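Local coordinates for flavin-containing monooxygenase (Allium sativum, PDB 6WPU), which probably catalyses the FAD-dependent oxygenation of the sulfur atom of S-allyl-L-cysteine, at residues Gly59-Thr64 and Lys87-Asn92; Glu121-Tyr126 and Val342-Cys347; Ala30-Leu35 and Asp125-Phe130. One frame throughout, in Å; residues are numbered along the deposited sequence.

In the fold
All three contacts line the site of one FAD molecule and touch each other through a shared apolar core. Contact 3 joins helix 32-43, which follows strand 24-28, the central strand of the five-stranded parallel sheet, to helix 120-133. Contact 1 lies between those helices in sequence, in the long loop after strand 47-52. Contact 2 pairs the same helix 120-133 with helix 343-358, more than 200 residues further on. Centres of contacts 2 and 3 are about 7 Å apart, those of 1 and 2 about 11 Å, and those of 1 and 3 about 13 Å. Helix 120-133 thus backs a cofactor site built from distant parts of the chain.

Contact 1 of 3, residues Gly59-Thr64 and Lys87-Asn92; sequences GTWIYT and KSLRTN. With FAD (flavin-adenine dinucleotide), chain B; SO4 (sulfate ion), chain D.
W61 and L89 meet in a buried, apolar loop-to-loop contact that flanks the flavin, within the long connection between strand 47-52 and helix 95-98. The touching atoms are W61 CZ3 and L89 CD2, 3.9 Å apart, with the two side chains crossing at about a right angle. T91 CG2 lies more loosely beside the same end of the indole. L89 divides its two methyls: CD2 goes to the tryptophan, whereas CD1 lies 3.8 Å from C6 of the FAD isoalloxazine. Further out, K87 CB packs 3.4 Å from Y63 OH, and the lysine chain then leads away from the tyrosine; H120 also meets the Y63 ring.

Polar bonds to FAD hold both loops. T60 N donates to the phosphate oxygen O1A (2.8 Å) in a nearly straight bond, 171° at the hydrogen. The indole NE1 of W61 reaches the ribityl oxygen O3' at 3.1 Å, and this bond, with V123 and L127 of helix 120-133 against the ring, should limit rotation of the side chain. On the other loop, the backbone N of N92 gives a hydrogen bond to flavin O4 (2.8 Å). R90 turns outward, where NH1 binds a sulfate, probably from the crystallisation liquor, and NH2 pairs with D438.

The two loops therefore share no hydrogen bond of their own; apolar packing joins them, while the cofactor bridges them through its phosphate, ribityl chain and flavin carbonyl. The amide N-H at O4 probably polarises the C4 carbonyl and helps to hold the pyrimidine end of the flavin.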
# COMPACT_ATOMS: atom_id res chain seq x y z
N GLY A 59 10.10 2.19 -4.53
CA GLY A 59 9.53 1.26 -3.58
C GLY A 59 8.87 0.07 -4.26
O GLY A 59 9.45 -0.62 -5.11
N THR A 60 7.61 -0.16 -3.88
CA THR A 60 6.84 -1.29 -4.39
C THR A 60 6.83 -1.34 -5.92
O THR A 60 6.85 -2.42 -6.51
CB THR A 60 5.40 -1.20 -3.87
OG1 THR A 60 5.39 -1.61 -2.50
CG2 THR A 60 4.47 -2.08 -4.68
N TRP A 61 6.83 -0.17 -6.57
CA TRP A 61 6.65 -0.10 -8.01
C TRP A 61 7.89 -0.53 -8.80
O TRP A 61 7.84 -0.56 -10.04
CB TRP A 61 6.19 1.31 -8.40
CG TRP A 61 4.77 1.54 -7.96
CD1 TRP A 61 4.34 2.30 -6.92
CD2 TRP A 61 3.60 0.97 -8.55
NE1 TRP A 61 2.97 2.25 -6.83
CE2 TRP A 61 2.50 1.44 -7.82
CE3 TRP A 61 3.39 0.12 -9.65
CZ2 TRP A 61 1.19 1.08 -8.14
CZ3 TRP A 61 2.10 -0.23 -9.96
CH2 TRP A 61 1.01 0.25 -9.22
N ILE A 62 8.99 -0.86 -8.13
CA ILE A 62 10.14 -1.49 -8.79
C ILE A 62 9.85 -2.99 -8.87
O ILE A 62 10.04 -3.71 -7.89
CB ILE A 62 11.44 -1.23 -8.04
CG1 ILE A 62 11.65 0.27 -7.79
CG2 ILE A 62 12.62 -1.82 -8.81
CD1 ILE A 62 12.82 0.55 -6.87
N TYR A 63 9.40 -3.48 -10.03
CA TYR A 63 9.26 -4.93 -10.18
C TYR A 63 10.62 -5.61 -10.05
O TYR A 63 11.63 -5.10 -10.53
CB TYR A 63 8.65 -5.28 -11.54
CG TYR A 63 8.67 -6.77 -11.81
CD1 TYR A 63 7.77 -7.62 -11.17
CD2 TYR A 63 9.59 -7.32 -12.70
CE1 TYR A 63 7.80 -8.99 -11.40
CE2 TYR A 63 9.62 -8.70 -12.94
CZ TYR A 63 8.71 -9.52 -12.28
OH TYR A 63 8.72 -10.89 -12.50
N THR A 64 10.65 -6.75 -9.37
CA THR A 64 11.83 -7.60 -9.39
C THR A 64 11.39 -9.05 -9.50
O THR A 64 10.43 -9.46 -8.83
CB THR A 64 12.73 -7.43 -8.16
OG1 THR A 64 13.80 -8.37 -8.24
CG2 THR A 64 11.95 -7.68 -6.85
N LYS A 87 4.79 -9.94 -12.55
CA LYS A 87 5.34 -9.35 -13.77
C LYS A 87 4.26 -8.71 -14.65
O LYS A 87 4.49 -7.66 -15.25
CB LYS A 87 6.12 -10.40 -14.56
CG LYS A 87 6.76 -9.85 -15.85
CD LYS A 87 7.67 -10.90 -16.48
CE LYS A 87 8.18 -10.50 -17.85
NZ LYS A 87 7.19 -10.83 -18.92
N SER A 88 3.09 -9.32 -14.73
CA SER A 88 2.05 -8.80 -15.62
C SER A 88 1.18 -7.72 -14.98
O SER A 88 0.25 -7.24 -15.64
CB SER A 88 1.15 -9.93 -16.13
OG SER A 88 0.47 -10.51 -15.04
N LEU A 89 1.45 -7.33 -13.74
CA LEU A 89 0.54 -6.45 -13.02
C LEU A 89 0.29 -5.16 -13.79
O LEU A 89 1.22 -4.53 -14.31
CB LEU A 89 1.09 -6.13 -11.62
CG LEU A 89 0.17 -5.25 -10.77
CD1 LEU A 89 0.15 -5.71 -9.30
CD2 LEU A 89 0.55 -3.72 -10.88
N ARG A 90 -0.98 -4.80 -13.90
CA ARG A 90 -1.47 -3.50 -14.34
C ARG A 90 -2.18 -2.81 -13.18
O ARG A 90 -2.60 -3.45 -12.21
CB ARG A 90 -2.43 -3.65 -15.53
CG ARG A 90 -1.81 -4.26 -16.77
CD ARG A 90 -2.89 -4.67 -17.77
NE ARG A 90 -3.57 -3.52 -18.34
CZ ARG A 90 -4.59 -3.59 -19.19
NH1 ARG A 90 -5.05 -4.79 -19.56
NH2 ARG A 90 -5.15 -2.48 -19.65
N THR A 91 -2.30 -1.48 -13.28
CA THR A 91 -2.95 -0.73 -12.21
C THR A 91 -4.40 -1.18 -12.07
O THR A 91 -5.04 -1.57 -13.05
CB THR A 91 -2.88 0.80 -12.46
OG1 THR A 91 -3.72 1.18 -13.58
CG2 THR A 91 -1.45 1.24 -12.74
N ASN A 92 -4.91 -1.16 -10.84
CA ASN A 92 -6.33 -1.44 -10.62
C ASN A 92 -7.15 -0.16 -10.53
O ASN A 92 -8.33 -0.21 -10.18
CB ASN A 92 -6.55 -2.31 -9.38
CG ASN A 92 -5.99 -1.69 -8.12
OD1 ASN A 92 -5.81 -0.47 -8.02
ND2 ASN A 92 -5.69 -2.52 -7.14
PA FAD B . 6.45 1.52 -0.73
O1A FAD B . 6.20 1.54 -2.23
O2A FAD B . 6.55 0.28 -0.00
O5B FAD B . 7.77 2.17 -0.36
C5B FAD B . 8.42 2.16 0.91
C4B FAD B . 9.94 2.44 0.74
O4B FAD B . 10.63 2.56 1.95
C3B FAD B . 10.64 1.38 -0.07
O3B FAD B . 11.37 1.95 -1.10
C2B FAD B . 11.55 0.71 0.90
O2B FAD B . 12.71 0.23 0.32
C1B FAD B . 11.83 1.84 1.85
N9A FAD B . 12.20 1.41 3.18
C8A FAD B . 11.52 0.47 3.94
N7A FAD B . 12.14 0.31 5.12
C5A FAD B . 13.27 1.13 5.17
C6A FAD B . 14.27 1.37 6.11
N6A FAD B . 14.28 0.69 7.38
N1A FAD B . 15.23 2.26 5.84
C2A FAD B . 15.28 2.93 4.66
N3A FAD B . 14.34 2.73 3.71
C4A FAD B . 13.33 1.84 3.93
N1 FAD B . -1.75 1.97 -5.79
C2 FAD B . -2.22 2.65 -6.97
O2 FAD B . -2.33 4.00 -6.96
N3 FAD B . -2.65 1.95 -8.07
C4 FAD B . -2.57 0.57 -8.09
O4 FAD B . -2.97 -0.15 -9.16
C4X FAD B . -1.88 -0.16 -7.01
N5 FAD B . -1.58 -1.51 -7.15
C5X FAD B . -0.90 -2.16 -6.13
C6 FAD B . -0.61 -3.53 -6.27
C7 FAD B . 0.09 -4.18 -5.26
C7M FAD B . 0.38 -5.65 -5.41
C8 FAD B . 0.50 -3.49 -4.12
C8M FAD B . 1.24 -4.17 -3.02
C9 FAD B . 0.21 -2.13 -3.98
C9A FAD B . -0.48 -1.47 -4.98
N10 FAD B . -0.76 -0.06 -4.85
C10 FAD B . -1.46 0.61 -5.86
C1' FAD B . -0.37 0.66 -3.62
C2' FAD B . 1.07 1.08 -3.44
O2' FAD B . 1.51 0.62 -2.23
C3' FAD B . 1.04 2.59 -3.39
O3' FAD B . 0.78 2.93 -4.70
C4' FAD B . 2.34 3.27 -2.95
O4' FAD B . 3.36 2.71 -3.69
C5' FAD B . 2.66 3.24 -1.46
O5' FAD B . 4.01 3.58 -1.43
P FAD B . 4.98 3.77 -0.19
O1P FAD B . 6.07 4.87 -0.47
O2P FAD B . 4.01 3.96 1.04
O3P FAD B . 5.44 2.22 0.13
S SO4 D . -6.15 -7.89 -17.68
O1 SO4 D . -6.28 -9.26 -18.17
O2 SO4 D . -7.33 -7.13 -18.09
O3 SO4 D . -6.08 -7.88 -16.22
O4 SO4 D . -4.91 -7.30 -18.20

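Contact 2 of 3, residues Glu121-Tyr126 and Val342-Cys347; sequences EEVLDY and VPFPLC. With FAD (flavin-adenine dinucleotide), chain B.
With CG of F344 anti to its carbonyl carbon (chi1 -63°) and CG of Y126 anti to its backbone N (chi1 170°), the two side chains reach into the gap between helices 120-133 and 343-358 and run alongside each other, pointing opposite ways, with the rings meeting obliquely. Their nearest atoms are Y126 CE2 and F344 CD2, 4.0 Å apart. V123 comes at the phenylalanine from the edge: its CG1 lies near the ring plane, 3.9 Å from F344 CZ. The backbones stay well separated, the closest CA atoms, those of V123 and F344, being 11.0 Å apart, so the span is made by side chains.

F344 also touches the cofactor, its CE1 lying 3.3 Å from the ribityl O3' of FAD. Beside it, P343 CD approaches flavin O2 to 3.2 Å, at the start of helix 343-358. The hydroxyl of Y126 is held elsewhere, by hydrogen bonds with Y103 O and F100 N, while F100 and A32 add to the apolar surroundings of the F344 ring. This is aromatic and aliphatic interhelical packing in the wall of the FAD pocket, with the amino-terminal turn of helix 343-358 next to the flavin and ribityl chain of this flavin-containing monooxygenase.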
# COMPACT_ATOMS: atom_id res chain seq x y z
N GLU A 121 5.49 -0.87 -14.95
CA GLU A 121 6.62 -0.11 -15.49
C GLU A 121 6.25 1.34 -15.74
O GLU A 121 7.06 2.24 -15.54
CB GLU A 121 7.12 -0.76 -16.79
CG GLU A 121 8.42 -1.52 -16.65
CD GLU A 121 8.61 -2.54 -17.77
OE1 GLU A 121 8.89 -3.72 -17.45
OE2 GLU A 121 8.47 -2.17 -18.95
N GLU A 122 5.02 1.58 -16.20
CA GLU A 122 4.59 2.94 -16.48
C GLU A 122 4.44 3.74 -15.20
O GLU A 122 4.70 4.94 -15.19
CB GLU A 122 3.28 2.91 -17.28
CG GLU A 122 2.77 4.27 -17.75
CD GLU A 122 3.51 4.84 -18.97
OE1 GLU A 122 3.19 5.98 -19.35
OE2 GLU A 122 4.39 4.16 -19.54
N VAL A 123 4.03 3.10 -14.10
CA VAL A 123 3.91 3.81 -12.84
C VAL A 123 5.29 4.16 -12.31
O VAL A 123 5.53 5.28 -11.82
CB VAL A 123 3.11 2.99 -11.83
CG1 VAL A 123 2.94 3.75 -10.53
CG2 VAL A 123 1.77 2.61 -12.41
N LEU A 124 6.23 3.22 -12.40
CA LEU A 124 7.59 3.49 -11.96
C LEU A 124 8.20 4.65 -12.73
O LEU A 124 8.84 5.53 -12.14
CB LEU A 124 8.46 2.24 -12.09
CG LEU A 124 9.92 2.42 -11.64
CD1 LEU A 124 9.96 2.68 -10.14
CD2 LEU A 124 10.77 1.21 -12.00
N ASP A 125 8.02 4.66 -14.05
CA ASP A 125 8.54 5.76 -14.85
C ASP A 125 7.93 7.08 -14.41
O ASP A 125 8.62 8.11 -14.34
CB ASP A 125 8.28 5.50 -16.34
CG ASP A 125 8.91 6.56 -17.25
OD1 ASP A 125 10.14 6.76 -17.17
OD2 ASP A 125 8.17 7.18 -18.04
N TYR A 126 6.64 7.07 -14.07
CA TYR A 126 5.98 8.26 -13.56
C TYR A 126 6.64 8.75 -12.27
O TYR A 126 6.94 9.94 -12.13
CB TYR A 126 4.49 7.96 -13.36
CG TYR A 126 3.70 9.02 -12.62
CD1 TYR A 126 3.26 10.17 -13.27
CD2 TYR A 126 3.38 8.85 -11.28
CE1 TYR A 126 2.52 11.13 -12.59
CE2 TYR A 126 2.65 9.80 -10.60
CZ TYR A 126 2.22 10.94 -11.26
OH TYR A 126 1.50 11.88 -10.56
N VAL A 342 -6.81 5.52 -2.80
CA VAL A 342 -5.97 6.04 -3.87
C VAL A 342 -4.74 6.67 -3.22
O VAL A 342 -4.84 7.76 -2.66
CB VAL A 342 -6.73 7.05 -4.74
CG1 VAL A 342 -5.88 7.48 -5.92
CG2 VAL A 342 -8.05 6.43 -5.21
N PRO A 343 -3.57 6.03 -3.28
CA PRO A 343 -2.47 6.41 -2.38
C PRO A 343 -1.72 7.70 -2.70
O PRO A 343 -1.36 8.41 -1.76
CB PRO A 343 -1.52 5.21 -2.45
CG PRO A 343 -1.82 4.56 -3.76
CD PRO A 343 -3.29 4.77 -4.00
N PHE A 344 -1.45 8.01 -3.98
CA PHE A 344 -0.54 9.13 -4.27
C PHE A 344 -1.12 10.46 -3.80
O PHE A 344 -0.42 11.17 -3.06
CB PHE A 344 -0.17 9.18 -5.77
CG PHE A 344 0.60 7.98 -6.29
CD1 PHE A 344 1.08 6.99 -5.44
CD2 PHE A 344 0.85 7.84 -7.65
CE1 PHE A 344 1.78 5.88 -5.93
CE2 PHE A 344 1.54 6.74 -8.16
CZ PHE A 344 2.02 5.75 -7.29
N PRO A 345 -2.36 10.85 -4.15
CA PRO A 345 -2.87 12.12 -3.63
C PRO A 345 -3.07 12.12 -2.12
O PRO A 345 -2.89 13.16 -1.48
CB PRO A 345 -4.20 12.31 -4.38
CG PRO A 345 -4.59 10.97 -4.86
CD PRO A 345 -3.32 10.20 -5.06
N LEU A 346 -3.43 10.97 -1.52
CA LEU A 346 -3.57 10.92 -0.06
C LEU A 346 -2.24 11.21 0.64
O LEU A 346 -2.19 12.00 1.59
CB LEU A 346 -4.12 9.55 0.36
CG LEU A 346 -4.36 9.42 1.87
CD1 LEU A 346 -5.66 8.68 2.17
CD2 LEU A 346 -3.17 8.75 2.58
N CYS A 347 -1.15 10.57 0.20
CA CYS A 347 0.16 10.82 0.79
C CYS A 347 0.59 12.26 0.55
O CYS A 347 1.23 12.89 1.41
CB CYS A 347 1.20 9.85 0.23
SG CYS A 347 0.94 8.09 0.70
PA FAD B . 6.45 1.52 -0.73
O1A FAD B . 6.20 1.54 -2.23
O2A FAD B . 6.55 0.28 -0.00
O5B FAD B . 7.77 2.17 -0.36
C5B FAD B . 8.42 2.16 0.91
C4B FAD B . 9.94 2.44 0.74
O4B FAD B . 10.63 2.56 1.95
C3B FAD B . 10.64 1.38 -0.07
O3B FAD B . 11.37 1.95 -1.10
C2B FAD B . 11.55 0.71 0.90
O2B FAD B . 12.71 0.23 0.32
C1B FAD B . 11.83 1.84 1.85
N9A FAD B . 12.20 1.41 3.18
C8A FAD B . 11.52 0.47 3.94
N7A FAD B . 12.14 0.31 5.12
C5A FAD B . 13.27 1.13 5.17
C6A FAD B . 14.27 1.37 6.11
N6A FAD B . 14.28 0.69 7.38
N1A FAD B . 15.23 2.26 5.84
C2A FAD B . 15.28 2.93 4.66
N3A FAD B . 14.34 2.73 3.71
C4A FAD B . 13.33 1.84 3.93
N1 FAD B . -1.75 1.97 -5.79
C2 FAD B . -2.22 2.65 -6.97
O2 FAD B . -2.33 4.00 -6.96
N3 FAD B . -2.65 1.95 -8.07
C4 FAD B . -2.57 0.57 -8.09
O4 FAD B . -2.97 -0.15 -9.16
C4X FAD B . -1.88 -0.16 -7.01
N5 FAD B . -1.58 -1.51 -7.15
C5X FAD B . -0.90 -2.16 -6.13
C6 FAD B . -0.61 -3.53 -6.27
C7 FAD B . 0.09 -4.18 -5.26
C7M FAD B . 0.38 -5.65 -5.41
C8 FAD B . 0.50 -3.49 -4.12
C8M FAD B . 1.24 -4.17 -3.02
C9 FAD B . 0.21 -2.13 -3.98
C9A FAD B . -0.48 -1.47 -4.98
N10 FAD B . -0.76 -0.06 -4.85
C10 FAD B . -1.46 0.61 -5.86
C1' FAD B . -0.37 0.66 -3.62
C2' FAD B . 1.07 1.08 -3.44
O2' FAD B . 1.51 0.62 -2.23
C3' FAD B . 1.04 2.59 -3.39
O3' FAD B . 0.78 2.93 -4.70
C4' FAD B . 2.34 3.27 -2.95
O4' FAD B . 3.36 2.71 -3.69
C5' FAD B . 2.66 3.24 -1.46
O5' FAD B . 4.01 3.58 -1.43
P FAD B . 4.98 3.77 -0.19
O1P FAD B . 6.07 4.87 -0.47
O2P FAD B . 4.01 3.96 1.04
O3P FAD B . 5.44 2.22 0.13

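Contact 3 of 3, residues Ala30-Leu35 and Asp125-Phe130; sequences AGAAGL and DYLERF. With FAD (flavin-adenine dinucleotide), chain B.
A32 and L35 lie on the first helix of a Rossmann-type dinucleotide-binding fold and pack against L127 and F130 of helix 120-133. The run G29, G31, G34 matches the GxGxxG pattern between strand 24-28 and helix 32-43, and its position at the FAD pyrophosphate is consistent with that role.

The tight part of the interface is largely apolar, with no hydrogen bond between the two segments. The CB methyl of A32 meets L127 CD2 at 4.0 Å, near the point where the backbones come closest, the CA atoms of A32 and L127 being 6.8 Å apart. L35 then fits between two residues one helical turn apart: its CD1 lies 4.2 Å from L127 CB, and its CB 4.1 Å from F130 CE1. The first torsion of F130 (178°) sets CG anti to the backbone N and carries the ring to the CB and backbone carbonyl of L35. W61 and F344 also touch L127, continuing the core toward the flavin.

On the more exposed side of helix 120-133 the packing gives way to polar side chains. E128 points away from the glycine-rich segment, and D125 and R129, both partly exposed, form a long, weak ion pair with each other.

The other face of the 30-35 segment serves the cofactor. A33 N donates a hydrogen bond to phosphate oxygen O1P of FAD (2.8 Å, 154° at the hydrogen), and the helix start probably stabilises the phosphate charge. G31, without a side chain, lies directly against the phosphate, its C atom 3.2 Å from FAD O1P. At the far end of the interface, L35 O sits at the edge of the F130 ring, close to its plane and 3.8 Å from CE1.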
# COMPACT_ATOMS: atom_id res chain seq x y z
N ALA A 30 11.96 5.96 0.24
CA ALA A 30 11.78 6.76 -0.97
C ALA A 30 10.92 6.03 -2.00
O ALA A 30 11.22 6.03 -3.20
CB ALA A 30 13.13 7.16 -1.57
N GLY A 31 9.85 5.38 -1.54
CA GLY A 31 8.75 5.03 -2.42
C GLY A 31 7.93 6.28 -2.70
O GLY A 31 8.35 7.41 -2.42
N ALA A 32 6.73 6.07 -3.24
CA ALA A 32 5.87 7.20 -3.56
C ALA A 32 5.62 8.09 -2.35
O ALA A 32 5.61 9.32 -2.47
CB ALA A 32 4.55 6.70 -4.14
N ALA A 33 5.40 7.50 -1.18
CA ALA A 33 5.14 8.29 0.02
C ALA A 33 6.33 9.18 0.37
O ALA A 33 6.17 10.40 0.55
CB ALA A 33 4.81 7.37 1.19
N GLY A 34 7.52 8.59 0.46
CA GLY A 34 8.71 9.37 0.77
C GLY A 34 9.03 10.42 -0.28
O GLY A 34 9.45 11.54 0.05
N LEU A 35 8.84 10.09 -1.56
CA LEU A 35 9.11 11.07 -2.61
C LEU A 35 8.26 12.32 -2.45
O LEU A 35 8.76 13.44 -2.50
CB LEU A 35 8.89 10.46 -3.99
CG LEU A 35 9.88 9.37 -4.37
CD1 LEU A 35 9.38 8.62 -5.59
CD2 LEU A 35 11.24 9.98 -4.63
N ASP A 125 8.02 4.66 -14.05
CA ASP A 125 8.54 5.76 -14.85
C ASP A 125 7.93 7.08 -14.41
O ASP A 125 8.62 8.11 -14.34
CB ASP A 125 8.28 5.50 -16.34
CG ASP A 125 8.91 6.56 -17.25
OD1 ASP A 125 10.14 6.76 -17.17
OD2 ASP A 125 8.17 7.18 -18.04
N TYR A 126 6.64 7.07 -14.07
CA TYR A 126 5.98 8.26 -13.56
C TYR A 126 6.64 8.75 -12.27
O TYR A 126 6.94 9.94 -12.13
CB TYR A 126 4.49 7.96 -13.36
CG TYR A 126 3.70 9.02 -12.62
CD1 TYR A 126 3.26 10.17 -13.27
CD2 TYR A 126 3.38 8.85 -11.28
CE1 TYR A 126 2.52 11.13 -12.59
CE2 TYR A 126 2.65 9.80 -10.60
CZ TYR A 126 2.22 10.94 -11.26
OH TYR A 126 1.50 11.88 -10.56
N LEU A 127 6.90 7.83 -11.33
CA LEU A 127 7.55 8.24 -10.08
C LEU A 127 8.97 8.75 -10.33
O LEU A 127 9.42 9.68 -9.66
CB LEU A 127 7.58 7.08 -9.09
CG LEU A 127 6.21 6.56 -8.62
CD1 LEU A 127 6.39 5.36 -7.69
CD2 LEU A 127 5.43 7.67 -7.95
N GLU A 128 9.67 8.16 -11.30
CA GLU A 128 11.02 8.64 -11.62
C GLU A 128 10.97 10.02 -12.24
O GLU A 128 11.80 10.88 -11.90
CB GLU A 128 11.73 7.64 -12.53
CG GLU A 128 12.12 6.34 -11.82
CD GLU A 128 12.51 5.22 -12.78
OE1 GLU A 128 12.37 5.41 -14.01
OE2 GLU A 128 12.96 4.15 -12.30
N ARG A 129 10.02 10.26 -13.15
CA ARG A 129 9.84 11.60 -13.69
C ARG A 129 9.50 12.59 -12.58
O ARG A 129 10.04 13.70 -12.54
CB ARG A 129 8.75 11.61 -14.77
CG ARG A 129 9.09 10.86 -16.06
CD ARG A 129 8.11 11.21 -17.20
NE ARG A 129 6.85 10.47 -17.12
CZ ARG A 129 5.65 11.03 -16.93
NH1 ARG A 129 4.56 10.25 -16.88
NH2 ARG A 129 5.51 12.35 -16.79
N PHE A 130 8.60 12.20 -11.68
CA PHE A 130 8.28 13.00 -10.51
C PHE A 130 9.54 13.34 -9.73
O PHE A 130 9.81 14.51 -9.44
CB PHE A 130 7.27 12.25 -9.62
CG PHE A 130 6.91 12.99 -8.35
CD1 PHE A 130 7.73 12.94 -7.23
CD2 PHE A 130 5.73 13.72 -8.28
CE1 PHE A 130 7.40 13.62 -6.07
CE2 PHE A 130 5.39 14.40 -7.12
CZ PHE A 130 6.22 14.35 -6.01
PA FAD B . 6.45 1.52 -0.73
O1A FAD B . 6.20 1.54 -2.23
O2A FAD B . 6.55 0.28 -0.00
O5B FAD B . 7.77 2.17 -0.36
C5B FAD B . 8.42 2.16 0.91
C4B FAD B . 9.94 2.44 0.74
O4B FAD B . 10.63 2.56 1.95
C3B FAD B . 10.64 1.38 -0.07
O3B FAD B . 11.37 1.95 -1.10
C2B FAD B . 11.55 0.71 0.90
O2B FAD B . 12.71 0.23 0.32
C1B FAD B . 11.83 1.84 1.85
N9A FAD B . 12.20 1.41 3.18
C8A FAD B . 11.52 0.47 3.94
N7A FAD B . 12.14 0.31 5.12
C5A FAD B . 13.27 1.13 5.17
C6A FAD B . 14.27 1.37 6.11
N6A FAD B . 14.28 0.69 7.38
N1A FAD B . 15.23 2.26 5.84
C2A FAD B . 15.28 2.93 4.66
N3A FAD B . 14.34 2.73 3.71
C4A FAD B . 13.33 1.84 3.93
N1 FAD B . -1.75 1.97 -5.79
C2 FAD B . -2.22 2.65 -6.97
O2 FAD B . -2.33 4.00 -6.96
N3 FAD B . -2.65 1.95 -8.07
C4 FAD B . -2.57 0.57 -8.09
O4 FAD B . -2.97 -0.15 -9.16
C4X FAD B . -1.88 -0.16 -7.01
N5 FAD B . -1.58 -1.51 -7.15
C5X FAD B . -0.90 -2.16 -6.13
C6 FAD B . -0.61 -3.53 -6.27
C7 FAD B . 0.09 -4.18 -5.26
C7M FAD B . 0.38 -5.65 -5.41
C8 FAD B . 0.50 -3.49 -4.12
C8M FAD B . 1.24 -4.17 -3.02
C9 FAD B . 0.21 -2.13 -3.98
C9A FAD B . -0.48 -1.47 -4.98
N10 FAD B . -0.76 -0.06 -4.85
C10 FAD B . -1.46 0.61 -5.86
C1' FAD B . -0.37 0.66 -3.62
C2' FAD B . 1.07 1.08 -3.44
O2' FAD B . 1.51 0.62 -2.23
C3' FAD B . 1.04 2.59 -3.39
O3' FAD B . 0.78 2.93 -4.70
C4' FAD B . 2.34 3.27 -2.95
O4' FAD B . 3.36 2.71 -3.69
C5' FAD B . 2.66 3.24 -1.46
O5' FAD B . 4.01 3.58 -1.43
P FAD B . 4.98 3.77 -0.19
O1P FAD B . 6.07 4.87 -0.47
O2P FAD B . 4.01 3.96 1.04
O3P FAD B . 5.44 2.22 0.13